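MutT/nudix family protein (Shewanella oneidensis, PDB 3GZ5) acts as an ADP-ribose-dependent transcriptional regulator of NAD metabolism, combining a Nudix domain with a DNA-binding winged-helix domain. Local coordinates at residues B[26-31]-B[37-42]; B[110-115]-B[154-159]; B[131-136]-B[147-152]. All blocks are in the same frame, centred on the assembly; numbering follows the deposited sequence.

How the contacts relate
The three contacts lie close together in the Nudix part of the chain. Contact 1 pairs neighbouring strands 22-33 and 36-43 of the mixed sheet. Contacts 2 and 3 both set helix 145-162 against other parts of the fold. Contact 2 joins it to strand 104-112, which runs beside strand 22-33. Contact 3 joins it to helix 133-136, which follows strand 128-132 beside strand 36-43. The centre of contact 1 is about 9 Å from that of contact 2 and about 8 Å from that of contact 3. Contact 1 closes first along the chain; contact 3 is nested in the loop closed by contact 2. Together they hold helix 145-162 on one face of the Nudix sheet, with the hairpin of contact 1 in that sheet.

Contact 1 of 3, residues B[26-31]-B[37-42]; sequences DAVLFT and LKVLLV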
loop_
_atom_site.group_PDB
_atom_site.type_symbol
_atom_site.label_atom_id
_atom_site.label_comp_id
_atom_site.label_asym_id
_atom_site.label_seq_id
_atom_site.Cartn_x
_atom_site.Cartn_y
_atom_site.Cartn_z
ATOM N N ASP B 26 -7.868 1.179 -12.197
ATOM C CA ASP B 26 -8.315 2.585 -12.144
ATOM C C ASP B 26 -7.206 3.449 -11.563
ATOM O O ASP B 26 -6.304 2.956 -10.920
ATOM C CB ASP B 26 -9.570 2.767 -11.261
ATOM C CG ASP B 26 -10.843 2.226 -11.916
ATOM O OD1 ASP B 26 -11.694 1.663 -11.223
ATOM O OD2 ASP B 26 -10.987 2.336 -13.145
ATOM N N ALA B 27 -7.319 4.751 -11.764
ATOM C CA ALA B 27 -6.358 5.725 -11.275
ATOM C C ALA B 27 -7.087 6.977 -10.825
ATOM O O ALA B 27 -7.936 7.514 -11.558
ATOM C CB ALA B 27 -5.382 6.081 -12.355
ATOM N N VAL B 28 -6.761 7.402 -9.603
ATOM C CA VAL B 28 -7.033 8.749 -9.117
ATOM C C VAL B 28 -5.807 9.621 -9.431
ATOM O O VAL B 28 -4.768 9.536 -8.767
ATOM C CB VAL B 28 -7.378 8.769 -7.619
ATOM C CG1 VAL B 28 -7.891 10.130 -7.225
ATOM C CG2 VAL B 28 -8.447 7.700 -7.286
ATOM N N LEU B 29 -5.923 10.415 -10.490
ATOM C CA LEU B 29 -4.875 11.308 -10.903
ATOM C C LEU B 29 -5.209 12.702 -10.390
ATOM O O LEU B 29 -6.256 13.260 -10.751
ATOM C CB LEU B 29 -4.782 11.309 -12.421
ATOM C CG LEU B 29 -3.973 12.391 -13.147
ATOM C CD1 LEU B 29 -2.477 12.255 -12.901
ATOM C CD2 LEU B 29 -4.280 12.329 -14.659
ATOM N N PHE B 30 -4.323 13.246 -9.551
ATOM C CA PHE B 30 -4.452 14.596 -8.992
ATOM C C PHE B 30 -3.484 15.538 -9.651
ATOM O O PHE B 30 -2.376 15.167 -10.042
ATOM C CB PHE B 30 -4.100 14.635 -7.495
ATOM C CG PHE B 30 -5.004 13.859 -6.628
ATOM C CD1 PHE B 30 -6.168 14.417 -6.146
ATOM C CD2 PHE B 30 -4.673 12.586 -6.241
ATOM C CE1 PHE B 30 -7.015 13.699 -5.304
ATOM C CE2 PHE B 30 -5.515 11.860 -5.413
ATOM C CZ PHE B 30 -6.691 12.429 -4.943
ATOM N N THR B 31 -3.903 16.789 -9.731
ATOM C CA THR B 31 -2.981 17.883 -9.998
ATOM C C THR B 31 -3.273 19.015 -9.009
ATOM O O THR B 31 -4.168 18.922 -8.157
ATOM C CB THR B 31 -3.064 18.350 -11.465
ATOM O OG1 THR B 31 -1.974 19.226 -11.745
ATOM C CG2 THR B 31 -4.386 19.072 -11.756
ATOM N N LEU B 37 -6.643 21.290 -5.133
ATOM C CA LEU B 37 -6.503 19.964 -5.710
ATOM C C LEU B 37 -7.579 19.751 -6.745
ATOM O O LEU B 37 -8.741 20.026 -6.481
ATOM C CB LEU B 37 -6.670 18.909 -4.631
ATOM C CG LEU B 37 -5.520 18.825 -3.656
ATOM C CD1 LEU B 37 -5.996 18.163 -2.382
ATOM C CD2 LEU B 37 -4.339 18.089 -4.308
ATOM N N LYS B 38 -7.188 19.274 -7.918
ATOM C CA LYS B 38 -8.132 18.823 -8.929
ATOM C C LYS B 38 -7.903 17.327 -9.235
ATOM O O LYS B 38 -6.766 16.843 -9.196
ATOM C CB LYS B 38 -8.003 19.686 -10.182
ATOM C CG LYS B 38 -8.584 21.125 -10.025
ATOM C CD LYS B 38 -8.051 22.059 -11.116
ATOM C CE LYS B 38 -8.881 23.360 -11.267
ATOM N NZ LYS B 38 -9.156 24.066 -9.980
ATOM N N VAL B 39 -8.992 16.606 -9.506
ATOM C CA VAL B 39 -8.953 15.167 -9.823
ATOM C C VAL B 39 -9.488 14.961 -11.250
ATOM O O VAL B 39 -10.491 15.586 -11.640
ATOM C CB VAL B 39 -9.668 14.311 -8.714
ATOM C CG1 VAL B 39 -11.082 14.793 -8.475
ATOM C CG2 VAL B 39 -9.663 12.816 -9.030
ATOM N N LEU B 40 -8.773 14.172 -12.050
ATOM C CA LEU B 40 -9.187 13.905 -13.429
ATOM C C LEU B 40 -10.328 12.895 -13.480
ATOM O O LEU B 40 -10.206 11.801 -12.941
ATOM C CB LEU B 40 -8.035 13.387 -14.294
ATOM C CG LEU B 40 -8.412 13.330 -15.786
ATOM C CD1 LEU B 40 -8.378 14.730 -16.409
ATOM C CD2 LEU B 40 -7.501 12.408 -16.560
ATOM N N LEU B 41 -11.437 13.278 -14.116
ATOM C CA LEU B 41 -12.609 12.404 -14.226
ATOM C C LEU B 41 -13.057 12.210 -15.669
ATOM O O LEU B 41 -12.736 13.009 -16.557
ATOM C CB LEU B 41 -13.761 12.882 -13.348
ATOM C CG LEU B 41 -13.586 12.848 -11.828
ATOM C CD1 LEU B 41 -14.919 13.180 -11.193
ATOM C CD2 LEU B 41 -13.062 11.517 -11.273
ATOM N N VAL B 42 -13.755 11.096 -15.885
ATOM C CA VAL B 42 -14.134 10.615 -17.209
ATOM C C VAL B 42 -15.607 10.280 -17.124
ATOM O O VAL B 42 -16.056 9.636 -16.165
ATOM C CB VAL B 42 -13.316 9.344 -17.624
ATOM C CG1 VAL B 42 -13.777 8.780 -18.982
ATOM C CG2 VAL B 42 -11.830 9.649 -17.656
HETATM O O HOH W 1 -8.436 10.317 -11.607
#
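T31 and K38 form an antiparallel hydrogen-bonded pair. T31 N donates to K38 O at 2.9 Å, and K38 N returns a bond to T31 O at 3.0 Å. The return bond comes from above the T31 carbonyl plane, 40° out of it. Farther along, L40 N gives L29 O a 3.0 Å bond that comes almost straight onto the end of the carbonyl. Between these bonds lies the non-hydrogen-bonded pair F30 and V39, where F30 CA makes a CA-H...O contact of 3.2 Å to K38 O.

Strands 22-33 and 36-43 are the arms of a beta hairpin in the Nudix sheet. One water bridges the two strands beyond the last direct bond. It accepts from L29 N and donates to A27 O and L40 O.

L29 and L40 lie side by side and point the same way, with L29 CD2 3.7 Å from L40 CD2. Both chains swing away from their own backbone N (chi1 166° and -171°), which brings the forks together. W130 touches both, and L40 also packs on I122 of the sodium site. V28 CG1 meets V39 CG2 at 3.7 Å. Helix 145-162 covers V28 and F30 through A152 and L156. T31 OG1 is held by M113 O, and K38 NZ turns away to H33 O.

Contact 2 of 3, residues B[110-115]-B[154-159]; sequences TALMSY and ERLTQK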
loop_
_atom_site.group_PDB
_atom_site.type_symbol
_atom_site.label_atom_id
_atom_site.label_comp_id
_atom_site.label_asym_id
_atom_site.label_seq_id
_atom_site.Cartn_x
_atom_site.Cartn_y
_atom_site.Cartn_z
ATOM N N THR B 110 -2.836 5.708 -7.426
ATOM C CA THR B 110 -2.768 7.165 -7.302
ATOM C C THR B 110 -1.737 7.700 -8.272
ATOM O O THR B 110 -0.663 7.112 -8.438
ATOM C CB THR B 110 -2.344 7.670 -5.887
ATOM O OG1 THR B 110 -3.179 7.087 -4.896
ATOM C CG2 THR B 110 -2.534 9.210 -5.801
ATOM N N ALA B 111 -2.057 8.815 -8.910
ATOM C CA ALA B 111 -1.086 9.475 -9.736
ATOM C C ALA B 111 -1.050 10.989 -9.520
ATOM O O ALA B 111 -2.019 11.591 -9.027
ATOM C CB ALA B 111 -1.308 9.113 -11.251
ATOM N N LEU B 112 0.068 11.588 -9.918
ATOM C CA LEU B 112 0.267 13.029 -9.862
ATOM C C LEU B 112 0.911 13.537 -11.141
ATOM O O LEU B 112 1.845 12.930 -11.676
ATOM C CB LEU B 112 1.133 13.419 -8.645
ATOM C CG LEU B 112 0.629 13.231 -7.199
ATOM C CD1 LEU B 112 1.667 13.715 -6.163
ATOM C CD2 LEU B 112 -0.663 14.011 -6.994
ATOM N N MET B 113 0.401 14.650 -11.645
ATOM C CA MET B 113 1.033 15.329 -12.770
ATOM C C MET B 113 0.757 16.819 -12.694
ATOM O O MET B 113 -0.105 17.248 -11.940
ATOM C CB MET B 113 0.539 14.778 -14.104
ATOM C CG MET B 113 -0.908 15.127 -14.519
ATOM S SD MET B 113 -1.132 14.609 -16.255
ATOM C CE MET B 113 -2.869 14.699 -16.399
ATOM N N SER B 114 1.469 17.610 -13.487
ATOM C CA SER B 114 1.157 19.034 -13.535
ATOM C C SER B 114 -0.034 19.303 -14.455
ATOM O O SER B 114 -0.225 18.650 -15.488
ATOM C CB SER B 114 2.361 19.859 -13.970
ATOM O OG SER B 114 2.367 19.981 -15.376
ATOM N N TYR B 115 -0.819 20.290 -14.065
ATOM C CA TYR B 115 -2.013 20.704 -14.793
ATOM C C TYR B 115 -1.798 21.084 -16.269
ATOM O O TYR B 115 -2.563 20.634 -17.115
ATOM C CB TYR B 115 -2.694 21.832 -14.012
ATOM C CG TYR B 115 -3.922 22.412 -14.655
ATOM C CD1 TYR B 115 -5.177 21.844 -14.443
ATOM C CD2 TYR B 115 -3.839 23.559 -15.452
ATOM C CE1 TYR B 115 -6.312 22.390 -15.016
ATOM C CE2 TYR B 115 -4.974 24.110 -16.034
ATOM C CZ TYR B 115 -6.200 23.525 -15.812
ATOM O OH TYR B 115 -7.323 24.083 -16.374
ATOM N N GLU B 154 -6.483 10.693 1.220
ATOM C CA GLU B 154 -5.930 10.372 2.515
ATOM C C GLU B 154 -4.481 9.863 2.454
ATOM O O GLU B 154 -3.651 10.175 3.330
ATOM C CB GLU B 154 -6.757 9.266 3.121
ATOM C CG GLU B 154 -7.946 9.682 3.896
ATOM C CD GLU B 154 -8.328 8.566 4.831
ATOM O OE1 GLU B 154 -8.233 8.776 6.061
ATOM O OE2 GLU B 154 -8.657 7.456 4.334
ATOM N N ARG B 155 -4.172 9.032 1.462
ATOM C CA ARG B 155 -2.770 8.651 1.292
ATOM C C ARG B 155 -1.897 9.832 0.884
ATOM O O ARG B 155 -0.787 9.933 1.325
ATOM C CB ARG B 155 -2.538 7.449 0.362
ATOM C CG ARG B 155 -1.110 6.857 0.677
ATOM C CD ARG B 155 -0.750 5.649 -0.070
ATOM N NE ARG B 155 -0.797 5.911 -1.508
ATOM C CZ ARG B 155 -0.569 4.984 -2.436
ATOM N NH1 ARG B 155 -0.666 5.305 -3.724
ATOM N NH2 ARG B 155 -0.255 3.738 -2.062
ATOM N N LEU B 156 -2.425 10.733 0.071
ATOM C CA LEU B 156 -1.734 11.980 -0.263
ATOM C C LEU B 156 -1.370 12.829 0.961
ATOM O O LEU B 156 -0.281 13.408 1.031
ATOM C CB LEU B 156 -2.578 12.823 -1.206
ATOM C CG LEU B 156 -2.555 12.506 -2.683
ATOM C CD1 LEU B 156 -2.705 13.849 -3.376
ATOM C CD2 LEU B 156 -1.274 11.847 -3.078
ATOM N N THR B 157 -2.289 12.887 1.913
ATOM C CA THR B 157 -2.031 13.493 3.215
ATOM C C THR B 157 -0.806 12.896 3.917
ATOM O O THR B 157 0.040 13.652 4.378
ATOM C CB THR B 157 -3.304 13.469 4.089
ATOM O OG1 THR B 157 -4.327 14.184 3.380
ATOM C CG2 THR B 157 -3.062 14.133 5.418
ATOM N N GLN B 158 -0.692 11.560 3.959
ATOM C CA GLN B 158 0.510 10.906 4.491
ATOM C C GLN B 158 1.757 11.192 3.654
ATOM O O GLN B 158 2.852 11.342 4.199
ATOM C CB GLN B 158 0.340 9.385 4.665
ATOM C CG GLN B 158 -0.806 8.950 5.569
ATOM C CD GLN B 158 -0.720 9.505 6.996
ATOM O OE1 GLN B 158 -1.499 10.398 7.382
ATOM N NE2 GLN B 158 0.224 8.974 7.787
ATOM N N LYS B 159 1.614 11.256 2.334
ATOM C CA LYS B 159 2.742 11.652 1.498
ATOM C C LYS B 159 3.244 13.063 1.849
ATOM O O LYS B 159 4.446 13.298 1.834
ATOM C CB LYS B 159 2.390 11.585 0.003
ATOM C CG LYS B 159 2.064 10.209 -0.510
ATOM C CD LYS B 159 3.244 9.289 -0.491
ATOM C CE LYS B 159 2.768 7.940 -0.936
ATOM N NZ LYS B 159 3.901 7.015 -1.202
#
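T110 and L112, on strand 104-112 of the Nudix sheet, meet R155 and L156 of helix 145-162, which packs on one face of that sheet. The short axes of strand 110-112 and helix 154-159 pass 10.4 Å apart at 57°. T110 and L112 point toward the helix. A111, between them, points away and packs on L76 of helix 68-80. The sheet therefore has a helix on each face, as in the alpha-beta-alpha sandwich of the Nudix fold.

L156 reaches the strand with both arms of its fork. L156 CD2 lies 4.0 Å from T110 CG2. L156 CD1 lies 4.2 Å from L112 CD2, and these two leucines run antiparallel, flank to flank. T110 places its methyl opposite the backbone N, which leaves the hydroxyl beside that N and facing the arginine. F30 of the neighbouring strand also touches T110 and L112.

R155 runs out nearly straight from the helix, then bends at chi3 (59°). This turn brings NH1 over to T110. R155 NH1 gives T110 OG1 a weak hydrogen bond of 3.3 Å, bent to 128° at the hydrogen, and lies 3.6 Å from T110 CB. The stronger partner of NH1 is E88 OE2, in a salt bridge. NH2 donates to Q89 O. K159, one helical turn on, forms a second salt bridge to E88 OE2.

The guanidinium is thus held mainly by strand 86-95, with the T110 hydroxyl as a minor partner. Two cationic side chains on the same oxygen would probably favour the ionised form of E88. The polar group ties the helix to strand 86-95, while L156 makes the apolar contact to strand 104-112, through L112 and the methyl of T110.

Contact 3 of 3, residues B[131-136]-B[147-152]; sequences WPLADV and QLIEQA
A152 N donates to L148 O at 2.9 Å, inside the helix whose I149 touches L133 and V136. On the other side, V136 N donates to P132 O at 3.0 Å. This bond closes the first turn of helix 133-136, with P132 at the N-cap position.

The contact itself is apolar, and no polar bond crosses it. I149 points toward helix 133-136 and touches it with two separate branches. The I149 CG2 methyl lies 3.7 Å from L133 CD1, and the two side chains pass flank to flank, heading opposite ways. I149 CD1 meets V136 CG1 at 3.8 Å, where V136 stands roughly perpendicular to I149. I149 sets CG1 beside its backbone N (chi1 -66°) and keeps the chain extended beyond it (chi2 163°). The two methyls thus diverge to reach residues three apart on the short helix. L141, in the loop between the two helices, touches both V136 and I149.

V136 also packs on V39 and L41 of strand 36-43, and the backbone of L133 is bonded to that of L37. Helix 133-136 is thereby joined to strand 36-43 by side-chain packing and one backbone bond. I149 reaches V28 of strand 22-33, while L148 leans on C91 and V93 of strand 86-95. Helix 145-162 therefore lies across several strands, with helix 133-136 alongside.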
loop_
_atom_site.group_PDB
_atom_site.type_symbol
_atom_site.label_atom_id
_atom_site.label_comp_id
_atom_site.label_asym_id
_atom_site.label_seq_id
_atom_site.Cartn_x
_atom_site.Cartn_y
_atom_site.Cartn_z
ATOM N N TRP B 131 -11.661 18.186 -12.330
ATOM C CA TRP B 131 -12.675 18.651 -11.394
ATOM C C TRP B 131 -12.082 19.054 -10.047
ATOM O O TRP B 131 -11.270 18.322 -9.502
ATOM C CB TRP B 131 -13.705 17.558 -11.151
ATOM C CG TRP B 131 -14.602 17.292 -12.312
ATOM C CD1 TRP B 131 -14.417 16.369 -13.307
ATOM C CD2 TRP B 131 -15.840 17.946 -12.593
ATOM N NE1 TRP B 131 -15.462 16.417 -14.195
ATOM C CE2 TRP B 131 -16.353 17.373 -13.780
ATOM C CE3 TRP B 131 -16.570 18.969 -11.955
ATOM C CZ2 TRP B 131 -17.567 17.790 -14.349
ATOM C CZ3 TRP B 131 -17.774 19.378 -12.516
ATOM C CH2 TRP B 131 -18.254 18.794 -13.703
ATOM N N PRO B 132 -12.506 20.217 -9.496
ATOM C CA PRO B 132 -12.147 20.552 -8.115
ATOM C C PRO B 132 -12.544 19.433 -7.154
ATOM O O PRO B 132 -13.676 18.934 -7.194
ATOM C CB PRO B 132 -12.964 21.821 -7.839
ATOM C CG PRO B 132 -13.103 22.455 -9.166
ATOM C CD PRO B 132 -13.312 21.287 -10.110
ATOM N N LEU B 133 -11.607 19.017 -6.316
ATOM C CA LEU B 133 -11.873 17.921 -5.402
ATOM C C LEU B 133 -13.146 18.165 -4.588
ATOM O O LEU B 133 -13.963 17.256 -4.432
ATOM C CB LEU B 133 -10.679 17.671 -4.487
ATOM C CG LEU B 133 -10.829 16.589 -3.421
ATOM C CD1 LEU B 133 -11.097 15.206 -4.040
ATOM C CD2 LEU B 133 -9.580 16.580 -2.592
ATOM N N ALA B 134 -13.314 19.389 -4.083
ATOM C CA ALA B 134 -14.483 19.753 -3.272
ATOM C C ALA B 134 -15.779 19.478 -4.015
ATOM O O ALA B 134 -16.707 18.904 -3.449
ATOM C CB ALA B 134 -14.410 21.207 -2.850
ATOM N N ASP B 135 -15.826 19.876 -5.288
ATOM C CA ASP B 135 -16.936 19.540 -6.180
ATOM C C ASP B 135 -17.171 18.034 -6.317
ATOM O O ASP B 135 -18.314 17.570 -6.249
ATOM C CB ASP B 135 -16.694 20.120 -7.575
ATOM C CG ASP B 135 -16.792 21.635 -7.609
ATOM O OD1 ASP B 135 -16.718 22.267 -6.524
ATOM O OD2 ASP B 135 -16.929 22.177 -8.738
ATOM N N VAL B 136 -16.085 17.289 -6.537
ATOM C CA VAL B 136 -16.130 15.834 -6.695
ATOM C C VAL B 136 -16.739 15.147 -5.467
ATOM O O VAL B 136 -17.583 14.262 -5.595
ATOM C CB VAL B 136 -14.708 15.282 -7.020
ATOM C CG1 VAL B 136 -14.594 13.788 -6.734
ATOM C CG2 VAL B 136 -14.359 15.587 -8.451
ATOM N N GLN B 147 -15.274 6.637 -2.946
ATOM C CA GLN B 147 -14.576 6.035 -1.835
ATOM C C GLN B 147 -13.088 5.834 -2.151
ATOM O O GLN B 147 -12.238 6.057 -1.289
ATOM C CB GLN B 147 -15.246 4.705 -1.513
ATOM C CG GLN B 147 -14.986 4.154 -0.129
ATOM C CD GLN B 147 -15.939 3.016 0.197
ATOM O OE1 GLN B 147 -17.002 2.879 -0.434
ATOM N NE2 GLN B 147 -15.570 2.195 1.186
ATOM N N LEU B 148 -12.793 5.423 -3.387
ATOM C CA LEU B 148 -11.416 5.329 -3.902
ATOM C C LEU B 148 -10.698 6.696 -3.914
ATOM O O LEU B 148 -9.532 6.786 -3.552
ATOM C CB LEU B 148 -11.403 4.691 -5.301
ATOM C CG LEU B 148 -11.769 3.204 -5.446
ATOM C CD1 LEU B 148 -11.830 2.816 -6.898
ATOM C CD2 LEU B 148 -10.808 2.250 -4.678
ATOM N N ILE B 149 -11.408 7.751 -4.314
ATOM C CA ILE B 149 -10.901 9.142 -4.265
ATOM C C ILE B 149 -10.547 9.576 -2.840
ATOM O O ILE B 149 -9.441 10.070 -2.596
ATOM C CB ILE B 149 -11.850 10.133 -5.011
ATOM C CG1 ILE B 149 -11.834 9.799 -6.500
ATOM C CG2 ILE B 149 -11.430 11.597 -4.834
ATOM C CD1 ILE B 149 -12.963 10.363 -7.295
ATOM N N GLU B 150 -11.462 9.342 -1.900
ATOM C CA GLU B 150 -11.215 9.602 -0.477
ATOM C C GLU B 150 -9.991 8.858 0.095
ATOM O O GLU B 150 -9.219 9.418 0.883
ATOM C CB GLU B 150 -12.451 9.221 0.359
ATOM C CG GLU B 150 -13.709 10.035 0.054
ATOM C CD GLU B 150 -14.923 9.608 0.897
ATOM O OE1 GLU B 150 -14.856 8.537 1.558
ATOM O OE2 GLU B 150 -15.942 10.350 0.893
ATOM N N GLN B 151 -9.838 7.588 -0.278
ATOM C CA GLN B 151 -8.664 6.825 0.099
ATOM C C GLN B 151 -7.369 7.414 -0.525
ATOM O O GLN B 151 -6.363 7.580 0.164
ATOM C CB GLN B 151 -8.859 5.355 -0.266
ATOM C CG GLN B 151 -7.981 4.413 0.546
ATOM C CD GLN B 151 -8.392 2.949 0.435
ATOM O OE1 GLN B 151 -9.551 2.617 0.119
ATOM N NE2 GLN B 151 -7.436 2.060 0.704
ATOM N N ALA B 152 -7.410 7.728 -1.818
ATOM C CA ALA B 152 -6.271 8.355 -2.496
ATOM C C ALA B 152 -5.896 9.679 -1.825
ATOM O O ALA B 152 -4.725 9.939 -1.575
ATOM C CB ALA B 152 -6.576 8.565 -3.979
#